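Local atomic coordinates of peroxisomal catalase A (Saccharomyces cerevisiae, PDB entry 1A4E), a protein that breaks down hydrogen peroxide to water and oxygen at a heme centre, probably protecting the cell from peroxide made by peroxisomal oxidases. Residues P51-H56 with Q311-A316; F317-T322 with Q335-S340. All coordinates share one frame; numbering follows the deposited sequence.

Contact 1 (P51-H56 with Q311-A316). With HEM (protoporphyrin IX containing Fe), chain I; AZI (azide ion), chain H.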
loop_
_atom_site.group_PDB
_atom_site.type_symbol
_atom_site.label_atom_id
_atom_site.label_comp_id
_atom_site.label_asym_id
_atom_site.label_seq_id
_atom_site.Cartn_x
_atom_site.Cartn_y
_atom_site.Cartn_z
ATOM N N PRO B 51 -5.453 8.276 0.336
ATOM C CA PRO B 51 -6.277 8.646 -0.813
ATOM C C PRO B 51 -7.595 9.225 -0.318
ATOM O O PRO B 51 -8.115 8.796 0.712
ATOM C CB PRO B 51 -6.466 7.366 -1.586
ATOM C CG PRO B 51 -5.318 6.497 -1.154
ATOM C CD PRO B 51 -5.214 6.833 0.325
ATOM N N GLN B 52 -8.139 10.233 -0.995
ATOM C CA GLN B 52 -9.439 10.770 -0.622
ATOM C C GLN B 52 -10.551 9.801 -1.010
ATOM O O GLN B 52 -10.404 8.999 -1.934
ATOM C CB GLN B 52 -9.671 12.104 -1.323
ATOM C CG GLN B 52 -9.730 11.991 -2.850
ATOM C CD GLN B 52 -9.909 13.297 -3.603
ATOM O OE1 GLN B 52 -10.453 13.322 -4.708
ATOM N NE2 GLN B 52 -9.459 14.421 -3.055
ATOM N N ARG B 53 -11.663 9.873 -0.278
ATOM C CA ARG B 53 -12.885 9.131 -0.577
ATOM C C ARG B 53 -13.322 9.293 -2.031
ATOM O O ARG B 53 -13.191 10.372 -2.609
ATOM C CB ARG B 53 -13.981 9.634 0.347
ATOM C CG ARG B 53 -14.194 8.735 1.529
ATOM C CD ARG B 53 -15.057 9.366 2.603
ATOM N NE ARG B 53 -14.180 10.128 3.459
ATOM C CZ ARG B 53 -14.083 9.946 4.773
ATOM N NH1 ARG B 53 -14.794 9.048 5.439
ATOM N NH2 ARG B 53 -13.200 10.675 5.432
ATOM N N ASN B 54 -13.817 8.226 -2.652
ATOM C CA ASN B 54 -14.289 8.283 -4.030
ATOM C C ASN B 54 -15.716 7.713 -4.098
ATOM O O ASN B 54 -15.893 6.497 -4.035
ATOM C CB ASN B 54 -13.325 7.480 -4.915
ATOM C CG ASN B 54 -13.588 7.615 -6.408
ATOM O OD1 ASN B 54 -14.076 8.631 -6.897
ATOM N ND2 ASN B 54 -13.266 6.576 -7.175
ATOM N N PRO B 55 -16.791 8.512 -4.176
ATOM C CA PRO B 55 -16.768 9.970 -4.083
ATOM C C PRO B 55 -16.927 10.455 -2.636
ATOM O O PRO B 55 -16.655 9.709 -1.688
ATOM C CB PRO B 55 -17.888 10.341 -5.029
ATOM C CG PRO B 55 -18.949 9.320 -4.673
ATOM C CD PRO B 55 -18.139 8.039 -4.495
ATOM N N HIS B 56 -17.432 11.688 -2.479
ATOM C CA HIS B 56 -17.631 12.369 -1.207
ATOM C C HIS B 56 -16.306 12.633 -0.514
ATOM O O HIS B 56 -16.161 12.476 0.689
ATOM C CB HIS B 56 -18.534 11.552 -0.269
ATOM C CG HIS B 56 -20.012 11.488 -0.629
ATOM N ND1 HIS B 56 -21.013 12.152 -0.062
ATOM C CD2 HIS B 56 -20.561 10.652 -1.572
ATOM C CE1 HIS B 56 -22.135 11.748 -0.603
ATOM N NE2 HIS B 56 -21.850 10.847 -1.507
ATOM N N GLN B 311 -10.314 11.278 13.381
ATOM C CA GLN B 311 -11.699 10.968 13.661
ATOM C C GLN B 311 -12.699 11.107 12.534
ATOM O O GLN B 311 -13.694 10.385 12.513
ATOM C CB GLN B 311 -12.141 11.817 14.846
ATOM C CG GLN B 311 -11.363 11.382 16.073
ATOM C CD GLN B 311 -11.617 12.238 17.285
ATOM O OE1 GLN B 311 -12.107 11.771 18.309
ATOM N NE2 GLN B 311 -11.283 13.519 17.197
ATOM N N VAL B 312 -12.456 12.011 11.588
ATOM C CA VAL B 312 -13.388 12.264 10.499
ATOM C C VAL B 312 -12.835 11.706 9.195
ATOM O O VAL B 312 -13.509 10.952 8.489
ATOM C CB VAL B 312 -13.641 13.795 10.386
ATOM C CG1 VAL B 312 -14.668 14.099 9.313
ATOM C CG2 VAL B 312 -14.189 14.319 11.695
ATOM N N GLU B 313 -11.590 12.053 8.877
ATOM C CA GLU B 313 -10.975 11.580 7.653
ATOM C C GLU B 313 -10.747 10.074 7.680
ATOM O O GLU B 313 -10.915 9.401 6.662
ATOM C CB GLU B 313 -9.668 12.340 7.451
ATOM C CG GLU B 313 -9.042 12.149 6.073
ATOM C CD GLU B 313 -9.876 12.617 4.882
ATOM O OE1 GLU B 313 -10.705 13.519 4.998
ATOM O OE2 GLU B 313 -9.668 12.086 3.801
ATOM N N GLN B 314 -10.407 9.511 8.842
ATOM C CA GLN B 314 -10.245 8.074 8.957
ATOM C C GLN B 314 -11.543 7.304 9.215
ATOM O O GLN B 314 -11.536 6.071 9.297
ATOM C CB GLN B 314 -9.262 7.761 10.069
ATOM C CG GLN B 314 -7.833 8.085 9.672
ATOM C CD GLN B 314 -6.807 7.410 10.565
ATOM O OE1 GLN B 314 -5.883 6.746 10.090
ATOM N NE2 GLN B 314 -6.937 7.548 11.881
ATOM N N ALA B 315 -12.679 8.008 9.327
ATOM C CA ALA B 315 -13.959 7.373 9.586
ATOM C C ALA B 315 -14.432 6.587 8.375
ATOM O O ALA B 315 -14.339 7.036 7.235
ATOM C CB ALA B 315 -14.997 8.423 9.916
ATOM N N ALA B 316 -14.927 5.384 8.659
ATOM C CA ALA B 316 -15.390 4.460 7.638
ATOM C C ALA B 316 -16.859 4.135 7.845
ATOM O O ALA B 316 -17.246 3.611 8.884
ATOM C CB ALA B 316 -14.606 3.169 7.710
HETATM C CHA HEM I . -19.539 7.349 -0.164
HETATM C CHB HEM I . -20.091 3.864 -3.415
HETATM C CHC HEM I . -24.662 5.162 -3.994
HETATM C CHD HEM I . -24.327 7.886 -0.044
HETATM C C1A HEM I . -19.252 6.392 -1.121
HETATM C C2A HEM I . -17.976 5.712 -1.227
HETATM C C3A HEM I . -18.155 4.673 -2.078
HETATM C C4A HEM I . -19.527 4.741 -2.519
HETATM C CMA HEM I . -17.157 3.586 -2.452
HETATM C CAA HEM I . -16.710 6.054 -0.462
HETATM C CBA HEM I . -16.548 5.074 0.680
HETATM C CGA HEM I . -15.309 5.277 1.523
HETATM O O1A HEM I . -14.205 5.400 0.998
HETATM O O2A HEM I . -15.463 5.291 2.734
HETATM C C1B HEM I . -21.402 3.897 -3.837
HETATM C C2B HEM I . -21.936 3.033 -4.862
HETATM C C3B HEM I . -23.217 3.464 -5.117
HETATM C C4B HEM I . -23.435 4.577 -4.203
HETATM C CMB HEM I . -21.140 1.900 -5.501
HETATM C CAB HEM I . -24.167 3.004 -6.037
HETATM C CBB HEM I . -24.146 1.754 -6.812
HETATM C C1C HEM I . -24.985 6.001 -2.947
HETATM C C2C HEM I . -26.341 6.338 -2.577
HETATM C C3C HEM I . -26.264 7.056 -1.418
HETATM C C4C HEM I . -24.851 7.160 -1.101
HETATM C CMC HEM I . -27.586 5.897 -3.342
HETATM C CAC HEM I . -27.303 7.548 -0.642
HETATM C CBC HEM I . -28.324 6.706 -0.058
HETATM C C1D HEM I . -22.983 7.997 0.258
HETATM C C2D HEM I . -22.451 8.779 1.345
HETATM C C3D HEM I . -21.109 8.646 1.287
HETATM C C4D HEM I . -20.814 7.778 0.179
HETATM C CMD HEM I . -23.238 9.577 2.376
HETATM C CAD HEM I . -20.095 9.330 2.184
HETATM C CBD HEM I . -19.738 8.561 3.435
HETATM C CGD HEM I . -18.770 9.366 4.281
HETATM O O1D HEM I . -19.118 10.458 4.707
HETATM O O2D HEM I . -17.653 8.918 4.513
HETATM N NA HEM I . -20.209 5.768 -1.901
HETATM N NB HEM I . -22.328 4.823 -3.417
HETATM N NC HEM I . -24.080 6.467 -2.017
HETATM N ND HEM I . -21.973 7.370 -0.447
HETATM FE FE HEM I . -22.140 6.142 -1.970
HETATM N N1 AZI H . -21.726 7.641 -3.373
HETATM N N2 AZI H . -22.674 8.663 -3.445
HETATM N N3 AZI H . -23.624 9.684 -3.521
HETATM O O HOH W 1 -9.709 9.447 2.922
HETATM O O HOH W 2 -11.873 11.930 1.923
#

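Contact 2 (F317-T322 with Q335-S340). With HEM (protoporphyrin IX containing Fe), chain I.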
loop_
_atom_site.group_PDB
_atom_site.type_symbol
_atom_site.label_atom_id
_atom_site.label_comp_id
_atom_site.label_asym_id
_atom_site.label_seq_id
_atom_site.Cartn_x
_atom_site.Cartn_y
_atom_site.Cartn_z
ATOM N N PHE B 317 -17.676 4.440 6.839
ATOM C CA PHE B 317 -19.122 4.231 6.869
ATOM C C PHE B 317 -19.511 3.266 5.758
ATOM O O PHE B 317 -19.047 3.414 4.624
ATOM C CB PHE B 317 -19.876 5.532 6.641
ATOM C CG PHE B 317 -19.617 6.618 7.671
ATOM C CD1 PHE B 317 -20.405 6.697 8.822
ATOM C CD2 PHE B 317 -18.590 7.537 7.466
ATOM C CE1 PHE B 317 -20.160 7.696 9.762
ATOM C CE2 PHE B 317 -18.352 8.532 8.414
ATOM C CZ PHE B 317 -19.135 8.613 9.561
ATOM N N ALA B 318 -20.362 2.277 6.068
ATOM C CA ALA B 318 -20.774 1.254 5.112
ATOM C C ALA B 318 -22.205 0.783 5.359
ATOM O O ALA B 318 -22.564 0.519 6.511
ATOM C CB ALA B 318 -19.856 0.043 5.214
ATOM N N PRO B 319 -23.067 0.640 4.339
ATOM C CA PRO B 319 -24.403 0.066 4.459
ATOM C C PRO B 319 -24.417 -1.368 4.978
ATOM O O PRO B 319 -25.403 -1.830 5.552
ATOM C CB PRO B 319 -24.979 0.197 3.073
ATOM C CG PRO B 319 -24.242 1.370 2.498
ATOM C CD PRO B 319 -22.836 1.107 2.980
ATOM N N SER B 320 -23.296 -2.073 4.785
ATOM C CA SER B 320 -23.135 -3.436 5.271
ATOM C C SER B 320 -22.872 -3.511 6.773
ATOM O O SER B 320 -22.957 -4.581 7.386
ATOM C CB SER B 320 -22.005 -4.100 4.485
ATOM O OG SER B 320 -20.840 -3.297 4.413
ATOM N N THR B 321 -22.569 -2.356 7.382
ATOM C CA THR B 321 -22.417 -2.268 8.827
ATOM C C THR B 321 -23.828 -2.020 9.346
ATOM O O THR B 321 -24.343 -0.902 9.367
ATOM C CB THR B 321 -21.483 -1.097 9.199
ATOM O OG1 THR B 321 -20.248 -1.369 8.565
ATOM C CG2 THR B 321 -21.257 -0.935 10.688
ATOM N N THR B 322 -24.461 -3.114 9.748
ATOM C CA THR B 322 -25.832 -3.064 10.201
ATOM C C THR B 322 -26.025 -3.966 11.398
ATOM O O THR B 322 -25.327 -4.959 11.548
ATOM C CB THR B 322 -26.756 -3.487 9.036
ATOM O OG1 THR B 322 -28.076 -3.317 9.530
ATOM C CG2 THR B 322 -26.536 -4.910 8.543
ATOM N N GLN B 335 -27.827 -3.128 -2.992
ATOM C CA GLN B 335 -27.167 -4.422 -3.042
ATOM C C GLN B 335 -25.689 -4.279 -3.403
ATOM O O GLN B 335 -24.842 -4.877 -2.739
ATOM C CB GLN B 335 -27.861 -5.304 -4.069
ATOM C CG GLN B 335 -29.248 -5.778 -3.681
ATOM C CD GLN B 335 -29.267 -6.990 -2.778
ATOM O OE1 GLN B 335 -28.793 -8.051 -3.159
ATOM N NE2 GLN B 335 -29.817 -6.886 -1.575
ATOM N N ALA B 336 -25.353 -3.466 -4.416
ATOM C CA ALA B 336 -23.963 -3.224 -4.788
ATOM C C ALA B 336 -23.173 -2.459 -3.725
ATOM O O ALA B 336 -21.974 -2.694 -3.543
ATOM C CB ALA B 336 -23.897 -2.426 -6.063
ATOM N N ARG B 337 -23.869 -1.555 -3.013
ATOM C CA ARG B 337 -23.294 -0.761 -1.935
ATOM C C ARG B 337 -22.909 -1.612 -0.741
ATOM O O ARG B 337 -22.050 -1.219 0.050
ATOM C CB ARG B 337 -24.268 0.296 -1.449
ATOM C CG ARG B 337 -24.551 1.370 -2.474
ATOM C CD ARG B 337 -25.596 2.327 -1.939
ATOM N NE ARG B 337 -25.014 3.291 -1.022
ATOM C CZ ARG B 337 -25.669 3.785 0.031
ATOM N NH1 ARG B 337 -26.911 3.433 0.323
ATOM N NH2 ARG B 337 -25.058 4.655 0.822
ATOM N N LEU B 338 -23.545 -2.779 -0.593
ATOM C CA LEU B 338 -23.204 -3.729 0.454
ATOM C C LEU B 338 -21.785 -4.272 0.263
ATOM O O LEU B 338 -21.156 -4.684 1.238
ATOM C CB LEU B 338 -24.216 -4.853 0.417
ATOM C CG LEU B 338 -25.274 -5.036 1.496
ATOM C CD1 LEU B 338 -25.681 -3.751 2.189
ATOM C CD2 LEU B 338 -26.436 -5.687 0.788
ATOM N N PHE B 339 -21.278 -4.254 -0.985
ATOM C CA PHE B 339 -19.916 -4.645 -1.307
ATOM C C PHE B 339 -18.968 -3.453 -1.297
ATOM O O PHE B 339 -17.944 -3.477 -0.626
ATOM C CB PHE B 339 -19.835 -5.298 -2.704
ATOM C CG PHE B 339 -18.410 -5.427 -3.249
ATOM C CD1 PHE B 339 -17.507 -6.330 -2.674
ATOM C CD2 PHE B 339 -17.994 -4.603 -4.297
ATOM C CE1 PHE B 339 -16.196 -6.399 -3.145
ATOM C CE2 PHE B 339 -16.680 -4.678 -4.761
ATOM C CZ PHE B 339 -15.782 -5.575 -4.185
ATOM N N SER B 340 -19.308 -2.422 -2.069
ATOM C CA SER B 340 -18.408 -1.312 -2.340
ATOM C C SER B 340 -17.747 -0.532 -1.232
ATOM O O SER B 340 -16.577 -0.182 -1.380
ATOM C CB SER B 340 -19.106 -0.295 -3.214
ATOM O OG SER B 340 -19.223 -0.836 -4.512
HETATM C CHA HEM I . -19.539 7.349 -0.164
HETATM C CHB HEM I . -20.091 3.864 -3.415
HETATM C CHC HEM I . -24.662 5.162 -3.994
HETATM C CHD HEM I . -24.327 7.886 -0.044
HETATM C C1A HEM I . -19.252 6.392 -1.121
HETATM C C2A HEM I . -17.976 5.712 -1.227
HETATM C C3A HEM I . -18.155 4.673 -2.078
HETATM C C4A HEM I . -19.527 4.741 -2.519
HETATM C CMA HEM I . -17.157 3.586 -2.452
HETATM C CAA HEM I . -16.710 6.054 -0.462
HETATM C CBA HEM I . -16.548 5.074 0.680
HETATM C CGA HEM I . -15.309 5.277 1.523
HETATM O O1A HEM I . -14.205 5.400 0.998
HETATM O O2A HEM I . -15.463 5.291 2.734
HETATM C C1B HEM I . -21.402 3.897 -3.837
HETATM C C2B HEM I . -21.936 3.033 -4.862
HETATM C C3B HEM I . -23.217 3.464 -5.117
HETATM C C4B HEM I . -23.435 4.577 -4.203
HETATM C CMB HEM I . -21.140 1.900 -5.501
HETATM C CAB HEM I . -24.167 3.004 -6.037
HETATM C CBB HEM I . -24.146 1.754 -6.812
HETATM C C1C HEM I . -24.985 6.001 -2.947
HETATM C C2C HEM I . -26.341 6.338 -2.577
HETATM C C3C HEM I . -26.264 7.056 -1.418
HETATM C C4C HEM I . -24.851 7.160 -1.101
HETATM C CMC HEM I . -27.586 5.897 -3.342
HETATM C CAC HEM I . -27.303 7.548 -0.642
HETATM C CBC HEM I . -28.324 6.706 -0.058
HETATM C C1D HEM I . -22.983 7.997 0.258
HETATM C C2D HEM I . -22.451 8.779 1.345
HETATM C C3D HEM I . -21.109 8.646 1.287
HETATM C C4D HEM I . -20.814 7.778 0.179
HETATM C CMD HEM I . -23.238 9.577 2.376
HETATM C CAD HEM I . -20.095 9.330 2.184
HETATM C CBD HEM I . -19.738 8.561 3.435
HETATM C CGD HEM I . -18.770 9.366 4.281
HETATM O O1D HEM I . -19.118 10.458 4.707
HETATM O O2D HEM I . -17.653 8.918 4.513
HETATM N NA HEM I . -20.209 5.768 -1.901
HETATM N NB HEM I . -22.328 4.823 -3.417
HETATM N NC HEM I . -24.080 6.467 -2.017
HETATM N ND HEM I . -21.973 7.370 -0.447
HETATM FE FE HEM I . -22.140 6.142 -1.970
HETATM O O HOH W 3 -20.094 -1.999 2.128
#

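Contact 1 (P51-H56 with Q311-A316)
The irregular backbone around Arg53 faces the C-terminal end of helix 308-313, where the carbonyls of Val312, Glu313 and Ala315 come to the arginine. In the catalase fold this joins the loop of the active-site histidine, with its cis peptide before Pro55, to the end of helix 308-313, which follows the barrel strand 294-303, beside a heme propionate. A bend about CG-CD (chi3 -87°) swings the guanidinium of Arg53 across the contact. Arg53 NH2 gives a fairly straight bond to Val312 O (3.1 Å, 156°), a carbonyl that also takes Ala315 N from the opposite face of its plane. Arg53 NH1 is shared between two weak bonds, to Ala315 O at 2.7 Å and to heme O2D. Glu313 adds a long salt bridge, its OE1 3.8 Å from Arg53 NH2. A water 2.9 Å from Glu313 OE2 accepts from Arg53 N and, weakly, from Arg53 NE. Arg348 reaches the carbonyls of Glu313 and Ala315 as well. With an alanine in place of Arg53, the propionate and Val312 O would probably each lose a donor, and Glu313 its opposite charge. Further along the loop, one face of the His56 ring is turned to heme C3D, which lies over its centre. His56 NE2, at the ring edge, donates to azide N3 (2.9 Å) and also to azide N2.

Contact 2 (F317-T322 with Q335-S340)
The side chains of Pro319 and Arg337 cross at about a right angle, the proline CG resting over the centre of the guanidinium, 3.7 Å from CZ of Arg337. The opposite face of the same group is turned to the heme, with Arg337 NH2 3.2 Å from heme C4C, so the flat cation is held between a proline ring and the porphyrin. The bend of the side chain at chi3 (80°) turns the guanidinium along the porphyrin, after CG and CD have run past pyrrole B and the CHC bridge. Beside this sandwich, Leu338 sends CD1 back to Pro319, 4.1 Å from its CB, although the leucine CB sets out away from the loop. Ser320 packs its CB on Leu338 O at 3.4 Å, and the two residues also bring their CA atoms within 4.8 Å. A water ties the corner together: it bonds to Ser320 OG at 2.7 Å and donates to Arg337 O and, weakly, to Leu338 O. The loop presents Pro319 and Ser320 as the central residues of a type I beta turn, closed by Thr321 N to Ala318 O at 3.0 Å. Opposite it runs helix 332-348, the proximal helix of catalases, which carries the axial ligand Tyr341. Arg337 NH2 donates to Tyr341 OH and is further fixed by Val127 O of strand 122-129. That strand also seats the turn, through Asp125, which accepts from Ala318 N and shares backbone bonding with Thr321. Tyr36 of a neighbouring subunit packs on Ser320.

Overall arrangement
From the N terminus, the chain passes helix 36-45 and enters the loop 51-56, then runs through the barrel strands and several helices before helix 308-313 returns to that loop; contact 1 thus closes an excursion of 254 residues. Without a break the chain continues from 311-316 into 317-322, and contact 2 closes a short loop of 12 residues holding strand 326-328 and the start of helix 332-348. The two follow in series, neither nested nor crossed, with centres about 15 Å apart. Both touch the heme: contact 1 from the histidine and azide side and at a propionate, contact 2 from the side of the axial tyrosine.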